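PDB 3LOR: thiol-disulfide isomerase and thioredoxins from Corynebacterium glutamicum, which probably works as a thiol-disulfide oxidoreductase or isomerase of the thioredoxin-like, TlpA-related class, and can bind calcium. Local coordinates for residues A[54-59]-A[65-70]; A[83-88]-A[96-101]. All coordinates share one frame; numbering follows the deposited sequence.

Contact 1 of 2, residues A[54-59]-A[65-70]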
loop_
_atom_site.group_PDB
_atom_site.type_symbol
_atom_site.label_atom_id
_atom_site.label_comp_id
_atom_site.label_asym_id
_atom_site.label_seq_id
_atom_site.Cartn_x
_atom_site.Cartn_y
_atom_site.Cartn_z
ATOM N N GLN A 54 9.292 -14.639 0.440
ATOM C CA GLN A 54 8.300 -15.429 1.150
ATOM C C GLN A 54 7.038 -15.572 0.334
ATOM O O GLN A 54 6.468 -16.595 0.296
ATOM C CB GLN A 54 7.937 -14.858 2.509
ATOM C CG GLN A 54 9.076 -14.524 3.387
ATOM C CD GLN A 54 8.677 -14.188 4.793
ATOM O OE1 GLN A 54 8.482 -15.054 5.594
ATOM N NE2 GLN A 54 8.574 -12.924 5.090
ATOM N N LYS A 55 6.636 -14.520 -0.336
ATOM C CA LYS A 55 5.491 -14.562 -1.171
ATOM C C LYS A 55 5.674 -15.538 -2.305
ATOM O O LYS A 55 4.794 -16.268 -2.624
ATOM C CB LYS A 55 5.170 -13.185 -1.708
ATOM C CG LYS A 55 3.936 -13.082 -2.528
ATOM C CD LYS A 55 3.791 -11.699 -3.110
ATOM C CE LYS A 55 2.384 -11.385 -3.453
ATOM N NZ LYS A 55 2.180 -9.950 -3.745
ATOM N N ILE A 56 6.837 -15.553 -2.904
ATOM C CA ILE A 56 7.091 -16.482 -3.947
ATOM C C ILE A 56 6.997 -17.897 -3.406
ATOM O O ILE A 56 6.383 -18.721 -3.977
ATOM C CB ILE A 56 8.482 -16.299 -4.517
ATOM C CG1 ILE A 56 8.613 -14.988 -5.257
ATOM C CG2 ILE A 56 8.800 -17.376 -5.445
ATOM C CD1 ILE A 56 10.002 -14.630 -5.553
ATOM N N HIS A 57 7.601 -18.125 -2.269
ATOM C CA HIS A 57 7.631 -19.417 -1.663
ATOM C C HIS A 57 6.233 -19.945 -1.332
ATOM O O HIS A 57 5.959 -21.073 -1.536
ATOM C CB HIS A 57 8.467 -19.334 -0.417
ATOM C CG HIS A 57 8.494 -20.581 0.387
ATOM N ND1 HIS A 57 9.116 -21.723 -0.029
ATOM C CD2 HIS A 57 7.992 -20.857 1.605
ATOM C CE1 HIS A 57 9.002 -22.646 0.892
ATOM N NE2 HIS A 57 8.327 -22.144 1.897
ATOM N N ARG A 58 5.386 -19.103 -0.792
ATOM C CA ARG A 58 4.009 -19.436 -0.529
ATOM C C ARG A 58 3.147 -19.622 -1.746
ATOM O O ARG A 58 2.349 -20.486 -1.788
ATOM C CB ARG A 58 3.404 -18.416 0.425
ATOM C CG ARG A 58 4.116 -18.380 1.758
ATOM C CD ARG A 58 3.472 -17.455 2.747
ATOM N NE ARG A 58 4.317 -17.049 3.865
ATOM C CZ ARG A 58 4.992 -17.862 4.669
ATOM N NH1 ARG A 58 4.974 -19.156 4.487
ATOM N NH2 ARG A 58 5.713 -17.380 5.651
HETATM N N MSE A 59 3.280 -18.751 -2.712
HETATM C CA MSE A 59 2.609 -18.855 -3.992
HETATM C C MSE A 59 2.986 -19.897 -5.030
HETATM O O MSE A 59 2.165 -20.284 -5.785
HETATM C CB MSE A 59 2.439 -17.501 -4.629
HETATM C CG MSE A 59 1.748 -16.574 -3.705
HETATM SE SE MSE A 59 1.126 -15.089 -4.530
HETATM C CE MSE A 59 -0.551 -15.778 -4.988
ATOM N N VAL A 65 9.376 -23.727 -8.784
ATOM C CA VAL A 65 10.329 -22.747 -8.333
ATOM C C VAL A 65 10.916 -23.049 -6.949
ATOM O O VAL A 65 10.212 -23.269 -6.028
ATOM C CB VAL A 65 9.714 -21.348 -8.339
ATOM C CG1 VAL A 65 10.622 -20.371 -7.682
ATOM C CG2 VAL A 65 9.284 -20.916 -9.724
ATOM N N GLN A 66 12.223 -23.019 -6.820
ATOM C CA GLN A 66 12.869 -23.068 -5.533
ATOM C C GLN A 66 13.388 -21.713 -5.084
ATOM O O GLN A 66 14.114 -21.088 -5.763
ATOM C CB GLN A 66 14.000 -24.068 -5.542
ATOM C CG GLN A 66 14.653 -24.285 -4.228
ATOM C CD GLN A 66 13.763 -24.938 -3.203
ATOM O OE1 GLN A 66 13.381 -26.061 -3.353
ATOM N NE2 GLN A 66 13.464 -24.240 -2.164
ATOM N N VAL A 67 12.984 -21.283 -3.913
ATOM C CA VAL A 67 13.503 -20.079 -3.301
ATOM C C VAL A 67 14.574 -20.447 -2.313
ATOM O O VAL A 67 14.415 -21.332 -1.530
ATOM C CB VAL A 67 12.426 -19.244 -2.583
ATOM C CG1 VAL A 67 12.963 -17.996 -2.101
ATOM C CG2 VAL A 67 11.265 -19.002 -3.422
ATOM N N ILE A 68 15.685 -19.765 -2.417
ATOM C CA ILE A 68 16.792 -19.876 -1.514
ATOM C C ILE A 68 17.213 -18.547 -0.974
ATOM O O ILE A 68 17.346 -17.580 -1.683
ATOM C CB ILE A 68 17.992 -20.513 -2.165
ATOM C CG1 ILE A 68 17.663 -21.890 -2.672
ATOM C CG2 ILE A 68 19.134 -20.491 -1.257
ATOM C CD1 ILE A 68 18.401 -22.246 -3.792
ATOM N N GLY A 69 17.424 -18.524 0.316
ATOM C CA GLY A 69 17.915 -17.361 0.993
ATOM C C GLY A 69 19.412 -17.421 1.153
ATOM O O GLY A 69 19.929 -18.405 1.519
ATOM N N LEU A 70 20.105 -16.367 0.818
ATOM C CA LEU A 70 21.522 -16.337 1.053
ATOM C C LEU A 70 21.886 -15.140 1.854
ATOM O O LEU A 70 21.715 -14.047 1.427
ATOM C CB LEU A 70 22.307 -16.412 -0.244
ATOM C CG LEU A 70 23.806 -16.430 -0.173
ATOM C CD1 LEU A 70 24.350 -17.775 0.149
ATOM C CD2 LEU A 70 24.382 -15.897 -1.401
HETATM O O HOH W 1 10.600 -22.412 -2.419
#

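Contact 2 of 2, residues A[83-88]-A[96-101]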
loop_
_atom_site.group_PDB
_atom_site.type_symbol
_atom_site.label_atom_id
_atom_site.label_comp_id
_atom_site.label_asym_id
_atom_site.label_seq_id
_atom_site.Cartn_x
_atom_site.Cartn_y
_atom_site.Cartn_z
ATOM N N GLU A 83 23.945 -17.233 14.420
ATOM C CA GLU A 83 23.003 -17.331 15.525
ATOM C C GLU A 83 21.930 -16.271 15.501
ATOM O O GLU A 83 20.791 -16.549 15.704
ATOM C CB GLU A 83 23.729 -17.271 16.848
ATOM N N ALA A 84 22.327 -15.047 15.223
ATOM C CA ALA A 84 21.412 -13.938 15.042
ATOM C C ALA A 84 20.492 -14.162 13.854
ATOM O O ALA A 84 19.364 -13.820 13.894
ATOM C CB ALA A 84 22.156 -12.695 14.872
ATOM N N LEU A 85 21.013 -14.747 12.805
ATOM C CA LEU A 85 20.230 -15.097 11.655
ATOM C C LEU A 85 19.149 -16.101 11.979
ATOM O O LEU A 85 18.089 -16.028 11.455
ATOM C CB LEU A 85 21.119 -15.667 10.581
ATOM C CG LEU A 85 20.856 -15.616 9.085
ATOM C CD1 LEU A 85 21.272 -16.869 8.462
ATOM C CD2 LEU A 85 19.564 -15.130 8.577
ATOM N N LYS A 86 19.455 -17.048 12.832
ATOM C CA LYS A 86 18.492 -18.041 13.197
ATOM C C LYS A 86 17.305 -17.434 13.890
ATOM O O LYS A 86 16.214 -17.858 13.705
ATOM C CB LYS A 86 19.123 -19.092 14.052
ATOM C CG LYS A 86 19.695 -20.223 13.277
ATOM C CD LYS A 86 20.864 -20.798 13.965
ATOM C CE LYS A 86 21.157 -22.146 13.457
ATOM N NZ LYS A 86 22.459 -22.572 13.945
ATOM N N VAL A 87 17.562 -16.445 14.710
ATOM C CA VAL A 87 16.534 -15.654 15.344
ATOM C C VAL A 87 15.731 -14.811 14.376
ATOM O O VAL A 87 14.566 -14.707 14.507
ATOM C CB VAL A 87 17.079 -14.778 16.466
ATOM C CG1 VAL A 87 15.992 -14.014 17.056
ATOM C CG2 VAL A 87 17.745 -15.596 17.488
ATOM N N PHE A 88 16.390 -14.219 13.409
ATOM C CA PHE A 88 15.721 -13.448 12.407
ATOM C C PHE A 88 14.762 -14.326 11.651
ATOM O O PHE A 88 13.660 -13.966 11.437
ATOM C CB PHE A 88 16.761 -12.873 11.461
ATOM C CG PHE A 88 16.203 -12.134 10.310
ATOM C CD1 PHE A 88 15.863 -10.828 10.433
ATOM C CD2 PHE A 88 16.044 -12.742 9.108
ATOM C CE1 PHE A 88 15.374 -10.165 9.413
ATOM C CE2 PHE A 88 15.568 -12.075 8.084
ATOM C CZ PHE A 88 15.227 -10.775 8.235
ATOM N N PHE A 96 11.646 -20.850 3.764
ATOM C CA PHE A 96 12.498 -21.328 2.710
ATOM C C PHE A 96 13.907 -21.575 3.185
ATOM O O PHE A 96 14.325 -21.055 4.147
ATOM C CB PHE A 96 12.437 -20.400 1.495
ATOM C CG PHE A 96 12.811 -18.989 1.761
ATOM C CD1 PHE A 96 11.866 -18.032 1.867
ATOM C CD2 PHE A 96 14.106 -18.611 1.859
ATOM C CE1 PHE A 96 12.212 -16.765 2.060
ATOM C CE2 PHE A 96 14.428 -17.338 2.067
ATOM C CZ PHE A 96 13.489 -16.427 2.162
ATOM N N PRO A 97 14.656 -22.365 2.481
ATOM C CA PRO A 97 16.007 -22.651 2.928
ATOM C C PRO A 97 16.951 -21.440 2.860
ATOM O O PRO A 97 16.959 -20.690 1.933
ATOM C CB PRO A 97 16.444 -23.760 2.005
ATOM C CG PRO A 97 15.318 -24.122 1.271
ATOM C CD PRO A 97 14.305 -23.136 1.306
ATOM N N VAL A 98 17.707 -21.264 3.912
ATOM C CA VAL A 98 18.591 -20.155 4.041
ATOM C C VAL A 98 20.007 -20.633 4.191
ATOM O O VAL A 98 20.293 -21.443 5.005
ATOM C CB VAL A 98 18.243 -19.343 5.232
ATOM C CG1 VAL A 98 19.121 -18.232 5.352
ATOM C CG2 VAL A 98 16.849 -18.942 5.201
ATOM N N ALA A 99 20.883 -20.093 3.390
ATOM C CA ALA A 99 22.274 -20.385 3.479
ATOM C C ALA A 99 23.062 -19.163 3.831
ATOM O O ALA A 99 22.695 -18.070 3.538
ATOM C CB ALA A 99 22.766 -20.949 2.225
ATOM N N VAL A 100 24.177 -19.393 4.462
ATOM C CA VAL A 100 25.111 -18.389 4.837
ATOM C C VAL A 100 26.258 -18.422 3.817
ATOM O O VAL A 100 26.880 -19.415 3.631
ATOM C CB VAL A 100 25.621 -18.734 6.225
ATOM C CG1 VAL A 100 26.720 -17.845 6.670
ATOM C CG2 VAL A 100 24.509 -18.755 7.204
ATOM N N ASP A 101 26.500 -17.307 3.168
ATOM C CA ASP A 101 27.543 -17.124 2.181
ATOM C C ASP A 101 28.908 -17.337 2.832
ATOM O O ASP A 101 29.167 -16.841 3.869
ATOM C CB ASP A 101 27.382 -15.715 1.586
ATOM C CG ASP A 101 28.232 -15.452 0.343
ATOM O OD1 ASP A 101 28.984 -16.299 -0.071
ATOM O OD2 ASP A 101 28.165 -14.351 -0.177
#

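Contact 1 of 2, residues A[54-59]-A[65-70]
The helix-to-sheet packing of Ile56 on Val65 and Val67, with His57 beside Val67, is buried and almost wholly apolar, and it closes the second half of the beta-alpha-beta unit formed by strand 32-38, helix 43-59 and strand 65-71. Helix and strand segments run roughly antiparallel, at 148°, with axes 8.4 Å apart at their closest. Ile56 makes the closest side-chain approach: a chi1 of -68° puts CG1 beside the backbone N and turns CG2 anti to it, and CG2 reaches Val67 CG2 at 3.6 Å. The same methyl lies 4.2 Å from Val65 CG1, where the two side chains cross at about a right angle. Val67 CG2 also rests against the helix backbone, 3.9 Å from His57 N. A water lies in the plane of the His57 ring, at its edge, 2.9 Å from ND1, and accepts the N-H of Val67, with its oxygen 3.0 Å from Val67 N. Leu146 of helix 143-154 and Phe144 of a second subunit also pack on Ile56, so the isoleucine faces both the fold's interior and the assembly. Branched aliphatic groups thus hold helix to strand by shape, while the bridging water satisfies a buried strand N-H that the helix does not reach directly.

Contact 2 of 2, residues A[83-88]-A[96-101]
Leu85 meets Val98 and Val100 across the gap between helix 82-91 and strand 98-101, and its side chain alone carries the helix's part of the contact. From the backbone, CB points toward the strand but makes no close contact with it; the nearest CA atoms, those of Leu85 and Val100, are 9.0 Å apart. CG continues outward, loosely anti to the backbone N (chi1 -152°), with chi2 also away from its usual values, and carries the branch across. Of the two methyls, CD1 does the touching. It lies 4.0 Å from Val98 CG1 and equally 4.0 Å from Val100 CG2, spanning two residues that both face the helix while Ala99, between them, points away. CD2, on the other branch, lies somewhat farther back, 4.5 Å from Val98 CG1. The two meetings differ in direction: the Leu85 and Val100 side chains lie alongside and point in opposing directions, but Leu85 crosses Val98 at a slant. His71 of strand 65-71 also touches Leu85, whereas Val14 and Trp17 of strand 14-17 pack on Ala99. This is the helix-to-strand closure of the unit formed by strand 65-71, helix 82-91 and strand 98-101. With one methyl set against two valines, the chemistry implies a small hydrophobic join held by van der Waals contact and by the exclusion of water from buried methyls.

Contact 1 is complete by residue 70, ahead of contact 2, which begins at residue 83; their centres are about 14 Å apart. Each joins a helix to the strand that follows it, and strand 65-71 ends one beta-alpha-beta unit and begins the next. Strands 65-71 and 98-101 are parallel neighbours in the central sheet, so the contacts meet directly: Gly69 O lies 2.7 Å from Ala99 N and Gly69 N 2.7 Å from Pro97 O, both probable hydrogen bonds. Phe96 CE2 also packs on Gly69 CA, 3.6 Å away. Consecutive crossovers thereby share one sheet, a way of building the core consistent with a thioredoxin-like redoxin fold.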